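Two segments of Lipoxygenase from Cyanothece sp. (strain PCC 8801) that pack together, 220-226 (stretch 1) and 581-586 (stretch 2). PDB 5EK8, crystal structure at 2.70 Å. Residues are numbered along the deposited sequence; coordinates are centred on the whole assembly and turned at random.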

ATOM      1  N   SER A 220      28.705  -5.497  17.271  1.00 70.44           N
ATOM      2  CA  SER A 220      29.360  -4.953  16.091  1.00 65.73           C
ATOM      3  C   SER A 220      28.441  -5.046  14.882  1.00 61.89           C
ATOM      4  O   SER A 220      27.472  -5.805  14.888  1.00 60.57           O
ATOM      5  N   LEU A 221      28.748  -4.276  13.846  1.00 59.29           N
ATOM      6  CA  LEU A 221      27.996  -4.354  12.604  1.00 51.56           C
ATOM      7  C   LEU A 221      28.215  -5.707  11.941  1.00 51.29           C
ATOM      8  O   LEU A 221      27.313  -6.265  11.317  1.00 52.81           O
ATOM      9  N   THR A 222      29.425  -6.231  12.097  1.00 53.48           N
ATOM     10  CA  THR A 222      29.772  -7.550  11.584  1.00 57.92           C
ATOM     11  C   THR A 222      28.921  -8.651  12.219  1.00 52.00           C
ATOM     12  O   THR A 222      28.414  -9.540  11.528  1.00 46.59           O
ATOM     13  N   GLN A 223      28.767  -8.574  13.537  1.00 50.52           N
ATOM     14  CA  GLN A 223      27.984  -9.550  14.287  1.00 56.16           C
ATOM     15  C   GLN A 223      26.496  -9.486  13.933  1.00 59.29           C
ATOM     16  O   GLN A 223      25.847 -10.522  13.745  1.00 62.38           O
ATOM     17  N   ILE A 224      25.963  -8.268  13.845  1.00 55.79           N
ATOM     18  CA  ILE A 224      24.568  -8.058  13.463  1.00 47.98           C
ATOM     19  C   ILE A 224      24.314  -8.611  12.072  1.00 46.41           C
ATOM     20  O   ILE A 224      23.324  -9.308  11.841  1.00 48.74           O
ATOM     21  N   GLN A 225      25.217  -8.306  11.147  1.00 43.46           N
ATOM     22  CA  GLN A 225      25.064  -8.774   9.778  1.00 42.74           C
ATOM     23  C   GLN A 225      25.111 -10.300   9.711  1.00 46.65           C
ATOM     24  O   GLN A 225      24.269 -10.925   9.068  1.00 46.14           O
ATOM     25  N   ALA A 226      26.095 -10.888  10.388  1.00 47.82           N
ATOM     26  CA  ALA A 226      26.249 -12.340  10.433  1.00 48.84           C
ATOM     27  C   ALA A 226      25.017 -13.037  10.995  1.00 50.15           C
ATOM     28  O   ALA A 226      24.592 -14.070  10.473  1.00 51.11           O
ATOM     29  N   GLY A 581      18.849  -2.931   0.679  1.00 38.62           N
ATOM     30  CA  GLY A 581      19.178  -2.490   2.021  1.00 42.04           C
ATOM     31  C   GLY A 581      19.416  -3.572   3.054  1.00 45.35           C
ATOM     32  O   GLY A 581      19.497  -3.275   4.245  1.00 44.57           O
ATOM     33  N   GLY A 582      19.534  -4.818   2.606  1.00 47.58           N
ATOM     34  CA  GLY A 582      19.788  -5.931   3.506  1.00 45.19           C
ATOM     35  C   GLY A 582      21.190  -5.931   4.089  1.00 45.74           C
ATOM     36  O   GLY A 582      21.418  -6.465   5.174  1.00 47.65           O
ATOM     37  N   GLU A 583      22.132  -5.325   3.371  1.00 48.04           N
ATOM     38  CA  GLU A 583      23.522  -5.265   3.811  1.00 49.40           C
ATOM     39  C   GLU A 583      23.917  -3.857   4.260  1.00 51.24           C
ATOM     40  O   GLU A 583      23.974  -2.926   3.456  1.00 47.82           O
ATOM     41  N   LEU A 584      24.206  -3.734   5.552  1.00 51.90           N
ATOM     42  CA  LEU A 584      24.474  -2.455   6.205  1.00 49.13           C
ATOM     43  C   LEU A 584      25.645  -1.686   5.606  1.00 52.40           C
ATOM     44  O   LEU A 584      25.586  -0.461   5.462  1.00 54.47           O
ATOM     45  N   ALA A 585      26.709  -2.398   5.253  1.00 49.92           N
ATOM     46  CA  ALA A 585      27.890  -1.742   4.705  1.00 49.09           C
ATOM     47  C   ALA A 585      27.590  -1.072   3.362  1.00 48.67           C
ATOM     48  O   ALA A 585      28.252  -0.111   2.961  1.00 44.94           O
ATOM     49  N   TYR A 586      26.579  -1.592   2.677  1.00 46.65           N
ATOM     50  CA  TYR A 586      26.271  -1.182   1.314  1.00 43.02           C
ATOM     51  C   TYR A 586      25.194  -0.103   1.268  1.00 40.66           C
ATOM     52  O   TYR A 586      25.188   0.751   0.376  1.00 36.68           O
TER

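The contact between these two segments, far apart in sequence, is a small one in which a single glutamine amide reads the backbone of a loop while a leucine beside it packs against apolar side chains on the first turn of a helix. It illustrates a general principle: a carboxamide carries a donor and an acceptor on one group, so it can satisfy two main-chain groups at once where a loop lacks the regular bonds that would otherwise pair its main-chain groups.

Q225 is the polar centre. Its CA-to-CB bond points toward the loop, and with chi1 t (-164°) and chi2 p (73°) the side chain places its amide beside the backbone of 582-584. L584 N donates to Q225 OE1 at 2.8 Å, and Q225 NE2 donates to G582 O at 3.0 Å; N-H...acceptor angles of 156° and 155° leave both bonds well directed. The two bonds straddle E583, whose CA lies 3.4 Å from Q225 OE1. E583 itself points its CB sideways, and its extended side chain (chi1 t, chi2 t) contributes little here; its OE1 is hydrogen-bonded elsewhere in the structure.

The apolar half belongs to L584, buried and pointing toward the helix with chi1 m and chi2 t. Its CD1 lies 4.0 Å from L221 CG and 4.2 Å from I224 CG2, so one methyl meets two helix residues whose CB atoms also point toward the loop. I224 adopts the m, t rotamer, whereas L221 has chi1 at -120°, between wells, with chi2 p.

Spacing along the helix explains the grouping: L221 and Q225 are one turn apart, joined by the bond from Q225 N to L221 O (2.9 Å), with I224 next to Q225. T222 points away. S220 caps the helix, its OG accepting from Q223 N at 3.0 Å, but takes no part in the contact.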

ATOM      1  CB  SER A 220      30.668  -5.697  15.812  1.00 68.21           C
ATOM      2  OG  SER A 220      30.427  -7.060  15.503  1.00 68.01           O
ATOM      3  CB  LEU A 221      28.400  -3.228  11.663  1.00 48.71           C
ATOM      4  CG  LEU A 221      27.248  -2.297  11.289  1.00 50.13           C
ATOM      5  CD1 LEU A 221      26.750  -1.527  12.507  1.00 45.99           C
ATOM      6  CD2 LEU A 221      27.682  -1.362  10.174  1.00 50.30           C
ATOM      7  CB  THR A 222      31.251  -7.859  11.831  1.00 60.44           C
ATOM      8  OG1 THR A 222      32.052  -6.799  11.294  1.00 58.95           O
ATOM      9  CG2 THR A 222      31.634  -9.177  11.175  1.00 59.92           C
ATOM     10  CB  GLN A 223      28.180  -9.332  15.785  1.00 63.00           C
ATOM     11  CG  GLN A 223      27.519 -10.375  16.661  1.00 72.92           C
ATOM     12  CD  GLN A 223      27.780 -10.129  18.132  1.00 82.53           C
ATOM     13  OE1 GLN A 223      28.757  -9.469  18.499  1.00 86.75           O
ATOM     14  NE2 GLN A 223      26.900 -10.644  18.986  1.00 84.72           N
ATOM     15  CB  ILE A 224      24.180  -6.563  13.488  1.00 42.51           C
ATOM     16  CG1 ILE A 224      24.240  -6.021  14.912  1.00 44.80           C
ATOM     17  CG2 ILE A 224      22.778  -6.354  12.927  1.00 35.65           C
ATOM     18  CD1 ILE A 224      23.967  -4.540  14.998  1.00 46.32           C
ATOM     19  CB  GLN A 225      26.140  -8.178   8.882  1.00 39.83           C
ATOM     20  CG  GLN A 225      25.824  -8.306   7.407  1.00 44.47           C
ATOM     21  CD  GLN A 225      24.718  -7.359   6.965  1.00 50.35           C
ATOM     22  OE1 GLN A 225      24.951  -6.165   6.744  1.00 53.74           O
ATOM     23  NE2 GLN A 225      23.508  -7.888   6.838  1.00 48.11           N
ATOM     24  CB  ALA A 226      27.474 -12.713  11.254  1.00 44.31           C
ATOM     25  CB  GLU A 583      24.453  -5.738   2.696  1.00 50.29           C
ATOM     26  CG  GLU A 583      25.926  -5.610   3.032  1.00 52.95           C
ATOM     27  CD  GLU A 583      26.826  -6.024   1.884  1.00 52.57           C
ATOM     28  OE1 GLU A 583      26.411  -5.861   0.713  1.00 44.43           O
ATOM     29  OE2 GLU A 583      27.945  -6.521   2.155  1.00 54.97           O
ATOM     30  CB  LEU A 584      24.728  -2.685   7.695  1.00 48.58           C
ATOM     31  CG  LEU A 584      23.589  -3.387   8.436  1.00 47.79           C
ATOM     32  CD1 LEU A 584      24.105  -4.135   9.659  1.00 48.41           C
ATOM     33  CD2 LEU A 584      22.527  -2.374   8.834  1.00 43.97           C
ATOM     34  CB  ALA A 585      29.023  -2.741   4.555  1.00 40.00           C
ATOM     35  CB  TYR A 586      25.839  -2.403   0.503  1.00 30.82           C
ATOM     36  CG  TYR A 586      25.333  -2.096  -0.884  1.00 39.74           C
ATOM     37  CD1 TYR A 586      26.207  -1.742  -1.903  1.00 43.72           C
ATOM     38  CD2 TYR A 586      23.979  -2.172  -1.180  1.00 37.84           C
ATOM     39  CE1 TYR A 586      25.741  -1.463  -3.179  1.00 44.64           C
ATOM     40  CE2 TYR A 586      23.505  -1.902  -2.450  1.00 40.57           C
ATOM     41  CZ  TYR A 586      24.389  -1.551  -3.447  1.00 43.35           C
ATOM     42  OH  TYR A 586      23.915  -1.272  -4.711  1.00 46.78           O
TER